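PDB 3UGS: isoprenyl transferase from Campylobacter jejuni, which probably condenses isopentenyl diphosphate with allylic diphosphates to build the cis-polyprenyl chain of undecaprenyl diphosphate, using magnesium ions. Local coordinates for residues 73-78 against 130-135. Sequence-based numbering, arbitrary orientation.
Sequences FIFELL and LAISYG. With FFT ((2Z,6Z)-3,7,11-trimethyldodeca-2,6,10-trien-1-yl dihydrogen phosphate), chain C.
Phe75 and Leu78, one turn apart on helix 68-88, reach across to Ile132 and Leu130 on strand 126-134, in the central parallel sheet of this cis-prenyltransferase. From the N-terminal side, the first residue to matter is Ile74, whose apolar type suits the lipid pocket. Its backbone O lies 3.7 Å from C, one of the two terminal methyls of the bound (2Z,6Z)-farnesyl monophosphate, FFT. This O also accepts the helical bond from Leu78 N, so it is satisfied even beside a greasy chain end. Next, Phe75 presents the rim of its ring: CE1 is 4.3 Å from CG2 of Ile132, which lies near the ring plane and not over a face. The long, flat side chain provides the reach, and it lies beside Trp64, probably substrate-binding, whose NE1 is hydrogen-bonded to Ser133 OG. The same ring meets Phe59, with planes about 40° apart, and Leu105 also packs on it.

Leu78 closes the segment and carries the larger share on the helix side. A chi1 of 165° turns CG away from the backbone N and sends the fork toward Leu130 and Ile132. CD1 lies 4.0 Å from Leu130 CD2, the two side chains running alongside one another and pointing opposite ways, while CD2 comes within 4.3 Å of Ile132 CG2. Leucine suits this place because its fork spreads over both partners while CB, 3.8 Å from FFT C, meets the lipid. Leu130, also forked, packs on Leu56 and Leu96 of the flanking strands as well. The beta branch of Ile132 holds CG2 close to the main chain and offers it to both Phe75 and Leu78. With only carbon meeting carbon between the segments, the contact is dispersive and nondirectional, a hydrophobic helix-to-sheet packing beside the hydrocarbon end of the ligand.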
loop_
_atom_site.group_PDB
_atom_site.type_symbol
_atom_site.label_atom_id
_atom_site.label_comp_id
_atom_site.label_asym_id
_atom_site.label_seq_id
_atom_site.Cartn_x
_atom_site.Cartn_y
_atom_site.Cartn_z
ATOM N N PHE A 73 4.593 3.834 27.393
ATOM C CA PHE A 73 5.689 4.782 27.085
ATOM C C PHE A 73 5.369 5.688 25.882
ATOM O O PHE A 73 5.657 6.876 25.871
ATOM C CB PHE A 73 7.016 4.013 26.852
ATOM C CG PHE A 73 8.121 4.855 26.293
ATOM C CD1 PHE A 73 8.780 5.777 27.091
ATOM C CD2 PHE A 73 8.470 4.749 24.965
ATOM C CE1 PHE A 73 9.782 6.575 26.574
ATOM C CE2 PHE A 73 9.485 5.536 24.437
ATOM C CZ PHE A 73 10.143 6.446 25.251
ATOM N N ILE A 74 4.792 5.067 24.870
ATOM C CA ILE A 74 4.352 5.733 23.640
ATOM C C ILE A 74 3.288 6.799 23.889
ATOM O O ILE A 74 3.361 7.884 23.362
ATOM C CB ILE A 74 3.835 4.709 22.627
ATOM C CG1 ILE A 74 4.995 3.876 22.126
ATOM C CG2 ILE A 74 3.158 5.396 21.430
ATOM C CD1 ILE A 74 4.545 2.561 21.523
ATOM N N PHE A 75 2.309 6.454 24.701
ATOM C CA PHE A 75 1.213 7.390 25.092
ATOM C C PHE A 75 1.737 8.455 26.021
ATOM O O PHE A 75 1.240 9.562 26.066
ATOM C CB PHE A 75 0.001 6.670 25.719
ATOM C CG PHE A 75 -0.869 6.012 24.687
ATOM C CD1 PHE A 75 -1.461 6.761 23.673
ATOM C CD2 PHE A 75 -0.996 4.652 24.640
ATOM C CE1 PHE A 75 -2.192 6.161 22.667
ATOM C CE2 PHE A 75 -1.729 4.048 23.631
ATOM C CZ PHE A 75 -2.316 4.799 22.641
ATOM N N GLU A 76 2.778 8.092 26.751
ATOM C CA GLU A 76 3.499 9.059 27.648
ATOM C C GLU A 76 4.078 10.189 26.796
ATOM O O GLU A 76 3.832 11.379 27.019
ATOM C CB GLU A 76 4.596 8.385 28.480
ATOM N N LEU A 77 4.791 9.781 25.766
ATOM C CA LEU A 77 5.386 10.737 24.788
ATOM C C LEU A 77 4.355 11.487 23.955
ATOM O O LEU A 77 4.422 12.687 23.729
ATOM C CB LEU A 77 6.309 10.032 23.812
ATOM C CG LEU A 77 7.421 9.237 24.491
ATOM C CD1 LEU A 77 8.031 8.276 23.465
ATOM C CD2 LEU A 77 8.491 10.113 25.172
ATOM N N LEU A 78 3.418 10.725 23.456
ATOM C CA LEU A 78 2.331 11.292 22.639
ATOM C C LEU A 78 1.704 12.468 23.405
ATOM O O LEU A 78 1.439 13.554 22.881
ATOM C CB LEU A 78 1.268 10.242 22.307
ATOM C CG LEU A 78 -0.024 10.887 21.792
ATOM C CD1 LEU A 78 0.168 11.428 20.390
ATOM C CD2 LEU A 78 -1.196 9.915 21.861
ATOM N N LEU A 130 -2.482 13.270 12.237
ATOM C CA LEU A 130 -1.893 12.368 13.222
ATOM C C LEU A 130 -2.718 11.092 13.325
ATOM O O LEU A 130 -3.873 11.090 13.777
ATOM C CB LEU A 130 -1.768 13.049 14.594
ATOM C CG LEU A 130 -0.835 12.370 15.614
ATOM C CD1 LEU A 130 0.623 12.317 15.126
ATOM C CD2 LEU A 130 -0.908 13.099 16.958
ATOM N N ALA A 131 -2.094 10.015 12.890
ATOM C CA ALA A 131 -2.698 8.678 12.921
ATOM C C ALA A 131 -2.484 7.955 14.243
ATOM O O ALA A 131 -1.399 7.497 14.568
ATOM C CB ALA A 131 -2.185 7.840 11.765
ATOM N N ILE A 132 -3.559 7.860 15.002
ATOM C CA ILE A 132 -3.522 7.291 16.387
ATOM C C ILE A 132 -4.589 6.251 16.600
ATOM O O ILE A 132 -5.767 6.513 16.377
ATOM C CB ILE A 132 -3.751 8.328 17.502
ATOM C CG1 ILE A 132 -3.013 9.597 17.188
ATOM C CG2 ILE A 132 -3.304 7.784 18.848
ATOM C CD1 ILE A 132 -3.501 10.762 18.046
ATOM N N SER A 133 -4.157 5.094 17.083
ATOM C CA SER A 133 -5.015 3.910 17.089
ATOM C C SER A 133 -5.657 3.804 15.695
ATOM O O SER A 133 -6.847 3.672 15.521
ATOM C CB SER A 133 -6.115 4.012 18.147
ATOM O OG SER A 133 -6.968 2.869 18.045
ATOM N N TYR A 134 -4.809 3.938 14.714
ATOM C CA TYR A 134 -5.222 3.972 13.315
ATOM C C TYR A 134 -4.725 2.764 12.537
ATOM O O TYR A 134 -3.608 2.321 12.657
ATOM C CB TYR A 134 -4.740 5.242 12.622
ATOM C CG TYR A 134 -4.826 5.167 11.138
ATOM C CD1 TYR A 134 -5.885 5.758 10.451
ATOM C CD2 TYR A 134 -3.885 4.458 10.414
ATOM C CE1 TYR A 134 -5.983 5.668 9.069
ATOM C CE2 TYR A 134 -3.981 4.353 9.056
ATOM C CZ TYR A 134 -5.022 4.957 8.377
ATOM O OH TYR A 134 -5.094 4.838 6.989
ATOM N N GLY A 135 -5.591 2.254 11.698
ATOM C CA GLY A 135 -5.200 1.260 10.718
ATOM C C GLY A 135 -5.923 1.503 9.416
ATOM O O GLY A 135 -7.079 1.951 9.424
HETATM O O3 FFT C . 6.791 -1.070 10.183
HETATM P P FFT C . 7.182 -0.823 11.616
HETATM O O1 FFT C . 8.309 0.152 11.759
HETATM O O2 FFT C . 7.293 -2.131 12.378
HETATM O O FFT C . 5.956 -0.056 12.351
HETATM C C14 FFT C . 5.653 1.321 12.047
HETATM C C13 FFT C . 4.352 1.748 12.690
HETATM C C11 FFT C . 4.264 2.785 13.517
HETATM C C12 FFT C . 2.963 3.151 14.124
HETATM C C10 FFT C . 5.440 3.680 13.793
HETATM C C9 FFT C . 5.734 3.798 15.260
HETATM C C8 FFT C . 7.096 4.439 15.457
HETATM C C6 FFT C . 7.233 5.651 16.029
HETATM C C7 FFT C . 8.591 6.275 16.249
HETATM C C5 FFT C . 6.005 6.399 16.466
HETATM C C4 FFT C . 6.418 7.229 17.660
HETATM C C3 FFT C . 5.230 7.758 18.426
HETATM C C1 FFT C . 5.408 8.792 19.283
HETATM C C2 FFT C . 6.783 9.412 19.471
HETATM C C FFT C . 4.210 9.321 20.044
#